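Local atomic coordinates of uncharacterized protein (Parabacteroides merdae ATCC 43184, PDB entry 5BMT), a protein that is of unknown function but has an immunoglobulin-like fold and probably an OB domain of a lipoprotein family, built largely of beta strands. Residues Glu101-Gly106 and Leu212-Asp217; Val121-Phe126 and Met178-Val183; Tyr206-Pro211 and Gly225-Ser230. All blocks are in the same frame, centred on the assembly; numbering follows the deposited sequence. Where two conformers were deposited one is given.

All three contacts belong to one mixed sheet, and each mixes buried with exposed residues. Contact 2, centred about 7 Å from the chain centre, has six of eleven touching residues buried and uses backbone hydrogen bonds alone. Contact 3, at about 13 Å, is likewise antiparallel but adds the Ser227 hydroxyl where its register shifts. Contact 1, about 22 Å out with only two of seven buried, has no direct hydrogen bond and relies on leucine-phenylalanine packing and one water. Contacts 1 and 3 share strand 203-214, joined by a probable hydrogen bond from Leu104 N to Pro211 O. Ser105 and Gly106 reach Thr125 of contact 2 through probable backbone bonds; contacts 2 and 3 do not touch.

Contact 1: residues Glu101-Gly106 and Leu212-Asp217; sequences ELLLSG and LTFNAD
Leu103 and Phe214 carry this contact, and the pair is a clean example of an aliphatic branch seated on an aromatic face. The methyl CD2 of Leu103 stands above the middle of the Phe214 ring, 3.6 Å from its centroid and only 4° off the ring normal, so its hydrogens meet the pi cloud in a CH-pi contact. CG of the same leucine follows over that face, 3.6 Å from Phe214 CE2. The ring gets there because Phe214 CG is anti to its carbonyl carbon (chi1 -70°), which swings the ring back toward 101-106. At the rim, near the ring plane, the carbonyl oxygen of Glu101 lies 3.5 Å from Phe214 CZ. The other branch of Leu103 reaches over the backbone, with CD1 3.6 Å from Leu212 O.

An alanine in place of Phe214 would probably cost Leu103 CD2 its aromatic seat and leave the Leu103 side chain and the Glu101 carbonyl less well packed.

Leu212 contributes differently. Its CG is anti to the backbone N (chi1 -167°), and its CD1 comes to 3.9 Å from Leu104 O. No direct hydrogen bond joins the segments; instead a single water donates to both carbonyls, 2.8 Å from Leu104 O and 2.7 Å from Leu212 O, spanning two acceptors that could not bond to each other. The carboxylate of Glu101 is engaged elsewhere, by Leu98 N and in a salt bridge to Arg162, while Ile221 packs against Phe214 from the neighbouring strand. Leu212 and Thr213 both face Thr223 on that strand, the signature of a classic beta bulge, here near the end of the hairpin formed by strands 203-214 and 221-233.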
# COMPACT_ATOMS: atom_id res chain seq x y z
N GLU A 101 2.93 -20.26 8.03
CA GLU A 101 3.50 -19.32 7.08
C GLU A 101 3.23 -19.73 5.64
O GLU A 101 3.25 -20.92 5.31
CB GLU A 101 5.01 -19.15 7.30
CG GLU A 101 5.58 -18.02 6.45
CD GLU A 101 6.82 -17.31 6.93
OE1 GLU A 101 7.50 -17.82 7.85
OE2 GLU A 101 7.12 -16.24 6.37
N LEU A 102 3.02 -18.71 4.77
CA LEU A 102 2.82 -18.92 3.34
C LEU A 102 3.96 -18.33 2.54
O LEU A 102 4.46 -17.25 2.87
CB LEU A 102 1.54 -18.20 2.90
CG LEU A 102 0.27 -18.69 3.56
CD1 LEU A 102 -0.87 -17.73 3.28
CD2 LEU A 102 -0.11 -20.10 3.07
N LEU A 103 4.31 -18.97 1.43
CA LEU A 103 5.26 -18.40 0.49
C LEU A 103 4.52 -17.40 -0.37
O LEU A 103 3.32 -17.58 -0.67
CB LEU A 103 5.86 -19.48 -0.41
CG LEU A 103 6.66 -20.52 0.31
CD1 LEU A 103 7.11 -21.62 -0.68
CD2 LEU A 103 7.88 -19.89 1.03
N LEU A 104 5.24 -16.38 -0.82
CA LEU A 104 4.67 -15.36 -1.71
C LEU A 104 5.36 -15.41 -3.07
O LEU A 104 6.45 -15.99 -3.20
CB LEU A 104 4.84 -13.97 -1.08
CG LEU A 104 3.81 -13.53 -0.03
CD1 LEU A 104 3.99 -14.24 1.28
CD2 LEU A 104 4.02 -12.05 0.28
N SER A 105 4.74 -14.77 -4.07
CA SER A 105 5.29 -14.74 -5.43
C SER A 105 5.37 -13.30 -5.99
O SER A 105 5.62 -13.11 -7.18
CB SER A 105 4.43 -15.61 -6.33
OG SER A 105 3.11 -15.10 -6.43
N GLY A 106 5.22 -12.31 -5.12
CA GLY A 106 5.25 -10.89 -5.49
C GLY A 106 4.84 -10.06 -4.30
O GLY A 106 4.17 -10.57 -3.38
N LEU A 212 10.29 -16.77 -0.74
CA LEU A 212 10.08 -17.37 -2.06
C LEU A 212 10.08 -18.89 -1.96
O LEU A 212 9.30 -19.55 -2.67
CB LEU A 212 11.22 -16.89 -2.96
CG LEU A 212 11.10 -17.12 -4.44
CD1 LEU A 212 9.84 -16.34 -5.03
CD2 LEU A 212 12.36 -16.60 -5.14
N THR A 213 10.98 -19.47 -1.15
CA THR A 213 10.99 -20.92 -0.97
C THR A 213 11.26 -21.26 0.48
O THR A 213 11.91 -20.48 1.19
CB THR A 213 12.04 -21.65 -1.84
OG1 THR A 213 13.37 -21.29 -1.43
CG2 THR A 213 11.85 -21.44 -3.35
N PHE A 214 10.81 -22.43 0.91
CA PHE A 214 11.16 -22.97 2.23
C PHE A 214 12.34 -23.93 2.10
O PHE A 214 12.66 -24.40 0.98
CB PHE A 214 9.99 -23.77 2.84
CG PHE A 214 8.77 -22.99 3.27
CD1 PHE A 214 8.86 -22.03 4.27
CD2 PHE A 214 7.52 -23.29 2.75
CE1 PHE A 214 7.72 -21.34 4.70
CE2 PHE A 214 6.38 -22.65 3.22
CZ PHE A 214 6.49 -21.65 4.17
N ASN A 215 12.94 -24.29 3.24
CA ASN A 215 13.92 -25.38 3.25
C ASN A 215 13.13 -26.72 3.09
O ASN A 215 11.90 -26.70 2.99
CB ASN A 215 14.78 -25.33 4.51
CG ASN A 215 14.02 -25.52 5.81
OD1 ASN A 215 12.78 -25.55 5.85
ND2 ASN A 215 14.75 -25.67 6.90
N ALA A 216 13.81 -27.86 3.06
CA ALA A 216 13.20 -29.17 2.80
C ALA A 216 12.01 -29.52 3.71
O ALA A 216 11.04 -30.09 3.21
CB ALA A 216 14.24 -30.27 2.91
N ASP A 217 12.05 -29.17 5.01
CA ASP A 217 10.96 -29.55 5.92
C ASP A 217 10.06 -28.36 6.32
O ASP A 217 9.29 -28.46 7.27
CB ASP A 217 11.52 -30.26 7.17
CG ASP A 217 12.47 -29.45 8.03
OD1 ASP A 217 12.74 -28.28 7.66
OD2 ASP A 217 12.94 -29.98 9.06
O HOH W 1 7.19 -18.53 -3.96

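Contact 2: residues Val121-Phe126 and Met178-Val183; sequences VVIPTF and MDPIAV
Val122 and Ile181 exchange two backbone hydrogen bonds, the strongest ties here. Val122 N donates to Ile181 O at 3.0 Å, and Ile181 N donates to Val122 O at 2.9 Å, approaching nearly along the C=O axis. A third bond, Asp179 N to Pro124 O at 3.0 Å, lies two residues further along. It has no counterpart, because Pro124 lacks an N-H: the carbonyl oxygen of Asp179 instead faces the proline ring, 3.1 Å from Pro124 CD. Three CA-H...O contacts, made by Val121, Pro180 and Met178, run between the conventional bonds.

The arrangement is an antiparallel strand pair in the large mixed sheet of this immunoglobulin-like protein, and it illustrates how such a pair tolerates prolines. Register is kept from Val121 opposite Ala182 to Thr125 opposite Met178, although Pro124 removes one donor and Pro180 occupies a position across from Ile123 where its missing N-H costs no bond between the segments.

On the face carrying Val122 and Ile181 the packing is tight. Both side chains place CG1 between backbone N and carbonyl carbon (chi1 51° and 62°), lie side by side, and bring their CG1 atoms to 3.3 Å, closer than usual van der Waals contact. Val183 CG2 adds a looser touch, 4.0 Å from Val122 CG1, and Leu161 of strand 153-167 packs on both members of the tight pair. Asp179 CB lies at the edge of the Phe126 ring, near its plane, while Asp179 OD2 is hydrogen-bonded to Tyr137 OH. Val121, Ile123 and Pro180 touch Tyr13 of strand 10-18; Ile123 CG2 runs alongside the selenomethionine Met178, 3.7 Å from its CB, and the Ile123 side chain also comes within about 4 Å of a bound 3-cyclohexyl-1-propylsulfonic acid, probably a crystallisation additive.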
# COMPACT_ATOMS: atom_id res chain seq x y z
N VAL A 121 0.41 0.85 0.37
CA VAL A 121 -0.46 -0.18 -0.19
C VAL A 121 0.48 -1.23 -0.74
O VAL A 121 1.39 -0.88 -1.52
CB VAL A 121 -1.43 0.34 -1.28
CG1 VAL A 121 -2.13 -0.81 -2.03
CG2 VAL A 121 -2.46 1.28 -0.67
N VAL A 122 0.30 -2.49 -0.32
CA VAL A 122 1.17 -3.54 -0.82
C VAL A 122 0.30 -4.65 -1.38
O VAL A 122 -0.80 -4.89 -0.87
CB VAL A 122 2.20 -4.02 0.24
CG1 VAL A 122 1.57 -4.38 1.54
CG2 VAL A 122 3.08 -5.16 -0.27
N ILE A 123 0.76 -5.26 -2.46
CA ILE A 123 -0.02 -6.30 -3.12
C ILE A 123 0.71 -7.66 -3.05
O ILE A 123 1.37 -8.07 -4.01
CB ILE A 123 -0.38 -5.91 -4.56
CG1 ILE A 123 -1.03 -4.48 -4.61
CG2 ILE A 123 -1.36 -6.96 -5.13
CD1 ILE A 123 -1.36 -4.01 -6.03
N PRO A 124 0.61 -8.36 -1.91
CA PRO A 124 1.19 -9.72 -1.86
C PRO A 124 0.48 -10.58 -2.88
O PRO A 124 -0.77 -10.49 -3.05
CB PRO A 124 0.90 -10.19 -0.43
CG PRO A 124 -0.18 -9.31 0.08
CD PRO A 124 -0.10 -8.01 -0.66
N THR A 125 1.26 -11.40 -3.60
CA THR A 125 0.77 -12.30 -4.63
C THR A 125 1.11 -13.71 -4.22
O THR A 125 2.14 -13.91 -3.54
CB THR A 125 1.37 -11.90 -5.98
OG1 THR A 125 1.21 -10.49 -6.15
CG2 THR A 125 0.74 -12.63 -7.16
N PHE A 126 0.28 -14.68 -4.62
CA PHE A 126 0.47 -16.08 -4.29
C PHE A 126 0.38 -16.94 -5.51
O PHE A 126 -0.55 -16.78 -6.31
CB PHE A 126 -0.60 -16.53 -3.28
CG PHE A 126 -0.56 -15.75 -1.99
CD1 PHE A 126 -1.24 -14.54 -1.87
CD2 PHE A 126 0.23 -16.18 -0.93
CE1 PHE A 126 -1.15 -13.79 -0.70
CE2 PHE A 126 0.32 -15.42 0.24
CZ PHE A 126 -0.35 -14.22 0.33
N MSE A 178 -4.01 -12.18 -5.79
CA MSE A 178 -3.50 -10.95 -5.20
C MSE A 178 -4.35 -10.56 -4.01
O MSE A 178 -5.56 -10.75 -4.03
CB MSE A 178 -3.48 -9.83 -6.23
CG MSE A 178 -2.47 -10.09 -7.35
SE MSE A 178 -2.55 -8.88 -8.88
CE MSE A 178 -4.40 -8.24 -8.70
N ASP A 179 -3.71 -10.05 -2.96
CA ASP A 179 -4.41 -9.66 -1.73
C ASP A 179 -3.94 -8.27 -1.26
O ASP A 179 -3.19 -8.16 -0.28
CB ASP A 179 -4.17 -10.70 -0.63
CG ASP A 179 -5.05 -10.58 0.62
OD1 ASP A 179 -6.07 -9.85 0.57
OD2 ASP A 179 -4.74 -11.24 1.64
N PRO A 180 -4.43 -7.20 -1.91
CA PRO A 180 -3.99 -5.86 -1.53
C PRO A 180 -4.30 -5.55 -0.07
O PRO A 180 -5.42 -5.81 0.41
CB PRO A 180 -4.76 -4.94 -2.48
CG PRO A 180 -5.19 -5.83 -3.62
CD PRO A 180 -5.33 -7.20 -3.08
N ILE A 181 -3.32 -5.00 0.63
CA ILE A 181 -3.45 -4.61 2.05
C ILE A 181 -2.87 -3.21 2.26
O ILE A 181 -2.13 -2.71 1.41
CB ILE A 181 -2.77 -5.63 3.01
CG1 ILE A 181 -1.26 -5.69 2.72
CG2 ILE A 181 -3.43 -7.00 2.91
CD1 ILE A 181 -0.41 -6.54 3.72
N ALA A 182 -3.21 -2.59 3.40
CA ALA A 182 -2.73 -1.26 3.74
C ALA A 182 -1.88 -1.35 4.99
O ALA A 182 -2.32 -1.94 5.97
CB ALA A 182 -3.92 -0.35 3.98
N VAL A 183 -0.72 -0.74 4.98
CA VAL A 183 0.21 -0.74 6.12
C VAL A 183 0.41 0.70 6.57
O VAL A 183 0.58 1.59 5.73
CB VAL A 183 1.54 -1.40 5.71
CG1 VAL A 183 2.57 -1.33 6.84
CG2 VAL A 183 1.32 -2.88 5.28

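Contact 3: residues Tyr206-Pro211 and Gly225-Ser230; sequences YRVKYP and GYSKIS
Tyr206 exchanges two backbone hydrogen bonds with Ser230, the one from Ser230 N to Tyr206 O being almost straight (177°) at 2.8 Å. Its ring, set by CG between backbone N and carbonyl carbon, offers a face to Ser230 CB, 3.9 Å from the centroid in a CH-pi contact. Both hydroxyl groups of this pair look beyond the hairpin, to Ser109.

Arg207 stretches its chain out from CG to NE and lays the guanidinium against Tyr226: the planes are 23° apart, and Tyr226 CD2 sits over the centre of the group, 3.4 Å from Arg207 CZ. NE is held by Thr158 OG1.

At Val208 the register slips by one residue, and a side-chain hydroxyl takes the place of a backbone acceptor. Val208 N donates to the hydroxyl Ser227 OG at 2.9 Å, and that hydroxyl donates in turn to Lys228 O at 2.7 Å; Ser227 N closes the exchange on Val208 O.

Lys209 runs beside Tyr226, its CB 3.5 Å from Tyr226 CE2, before its ammonium end makes a cation-pi contact with Trp224. Tyr210 then exchanges two backbone bonds with Gly225 and folds its ring over that residue, Gly225 CA lying 3.9 Å from the centroid; a beta carbon there would run into the ring. A water joins Tyr210 OH to Tyr226 O.

Strand 203-214 thus has its hairpin partner, strand 221-233, along one edge and strand 153-167, parallel to it, along the other, where Arg207 and Lys209 bond by backbone and Leu161 packs against Val208.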
# COMPACT_ATOMS: atom_id res chain seq x y z
N TYR A 206 12.83 2.32 -1.54
CA TYR A 206 12.71 1.11 -0.74
C TYR A 206 12.22 -0.05 -1.59
O TYR A 206 11.72 0.14 -2.71
CB TYR A 206 11.80 1.32 0.48
CG TYR A 206 10.32 1.35 0.13
CD1 TYR A 206 9.69 2.54 -0.25
CD2 TYR A 206 9.55 0.19 0.20
CE1 TYR A 206 8.34 2.56 -0.61
CE2 TYR A 206 8.17 0.22 -0.08
CZ TYR A 206 7.59 1.39 -0.54
OH TYR A 206 6.27 1.37 -0.92
N ARG A 207 12.37 -1.25 -1.06
CA ARG A 207 11.81 -2.43 -1.70
C ARG A 207 11.25 -3.33 -0.62
O ARG A 207 11.59 -3.15 0.55
CB ARG A 207 12.84 -3.15 -2.56
CG ARG A 207 13.99 -3.64 -1.70
CD ARG A 207 15.01 -4.29 -2.58
NE ARG A 207 16.11 -4.81 -1.78
CZ ARG A 207 17.03 -5.63 -2.27
NH1 ARG A 207 16.96 -6.04 -3.53
NH2 ARG A 207 18.01 -6.07 -1.50
N VAL A 208 10.45 -4.32 -1.02
CA VAL A 208 9.85 -5.26 -0.08
C VAL A 208 10.35 -6.65 -0.40
O VAL A 208 10.16 -7.11 -1.54
CB VAL A 208 8.31 -5.20 -0.10
CG1 VAL A 208 7.70 -6.21 0.88
CG2 VAL A 208 7.81 -3.79 0.24
N LYS A 209 10.95 -7.33 0.60
CA LYS A 209 11.38 -8.70 0.43
C LYS A 209 10.31 -9.64 0.99
O LYS A 209 9.52 -9.28 1.88
CB LYS A 209 12.75 -8.92 1.04
CG LYS A 209 12.85 -9.09 2.51
CD LYS A 209 14.27 -9.66 2.79
CE LYS A 209 14.34 -10.45 4.08
NZ LYS A 209 15.45 -9.99 4.95
N TYR A 210 10.23 -10.84 0.44
CA TYR A 210 9.22 -11.79 0.86
C TYR A 210 9.75 -13.22 0.70
O TYR A 210 10.62 -13.45 -0.13
CB TYR A 210 7.92 -11.61 0.02
CG TYR A 210 8.15 -11.70 -1.48
CD1 TYR A 210 8.13 -12.93 -2.13
CD2 TYR A 210 8.39 -10.56 -2.24
CE1 TYR A 210 8.34 -13.02 -3.51
CE2 TYR A 210 8.61 -10.64 -3.62
CZ TYR A 210 8.57 -11.88 -4.25
OH TYR A 210 8.77 -11.98 -5.61
N PRO A 211 9.20 -14.19 1.43
CA PRO A 211 9.69 -15.58 1.29
C PRO A 211 9.30 -16.18 -0.06
O PRO A 211 8.13 -16.18 -0.43
CB PRO A 211 9.00 -16.33 2.44
CG PRO A 211 8.58 -15.28 3.40
CD PRO A 211 8.23 -14.07 2.54
N GLY A 225 12.37 -13.33 -2.33
CA GLY A 225 12.09 -12.54 -3.53
C GLY A 225 12.07 -11.08 -3.12
O GLY A 225 11.93 -10.75 -1.93
N TYR A 226 12.16 -10.17 -4.11
CA TYR A 226 12.17 -8.74 -3.84
C TYR A 226 11.30 -8.04 -4.84
O TYR A 226 11.35 -8.35 -6.05
CB TYR A 226 13.62 -8.17 -3.94
CG TYR A 226 14.58 -8.80 -2.95
CD1 TYR A 226 15.21 -10.01 -3.24
CD2 TYR A 226 14.84 -8.20 -1.72
CE1 TYR A 226 16.05 -10.64 -2.30
CE2 TYR A 226 15.72 -8.79 -0.80
CZ TYR A 226 16.30 -10.01 -1.09
OH TYR A 226 17.14 -10.61 -0.18
N SER A 227 10.55 -7.08 -4.36
CA SER A 227 9.75 -6.23 -5.24
C SER A 227 10.66 -5.32 -6.05
O SER A 227 11.85 -5.18 -5.74
CB SER A 227 8.83 -5.34 -4.40
OG SER A 227 9.53 -4.27 -3.75
N LYS A 228 10.08 -4.63 -7.02
CA LYS A 228 10.77 -3.54 -7.68
C LYS A 228 10.99 -2.43 -6.65
O LYS A 228 10.33 -2.41 -5.60
CB LYS A 228 9.92 -2.98 -8.83
CG LYS A 228 9.72 -3.92 -9.98
CD LYS A 228 9.22 -3.17 -11.22
CE LYS A 228 7.76 -2.77 -11.18
NZ LYS A 228 7.47 -1.70 -12.17
N ILE A 229 11.90 -1.51 -6.96
CA ILE A 229 12.12 -0.38 -6.08
C ILE A 229 10.93 0.61 -6.19
O ILE A 229 10.43 0.89 -7.29
CB ILE A 229 13.47 0.29 -6.43
CG1 ILE A 229 14.63 -0.68 -6.09
CG2 ILE A 229 13.63 1.68 -5.73
CD1 ILE A 229 15.96 -0.33 -6.81
N SER A 230 10.48 1.09 -5.04
CA SER A 230 9.42 2.09 -4.94
C SER A 230 10.02 3.35 -4.36
O SER A 230 10.97 3.27 -3.58
CB SER A 230 8.29 1.58 -4.05
OG SER A 230 7.88 0.27 -4.39
O HOH W 2 9.21 -9.66 -7.06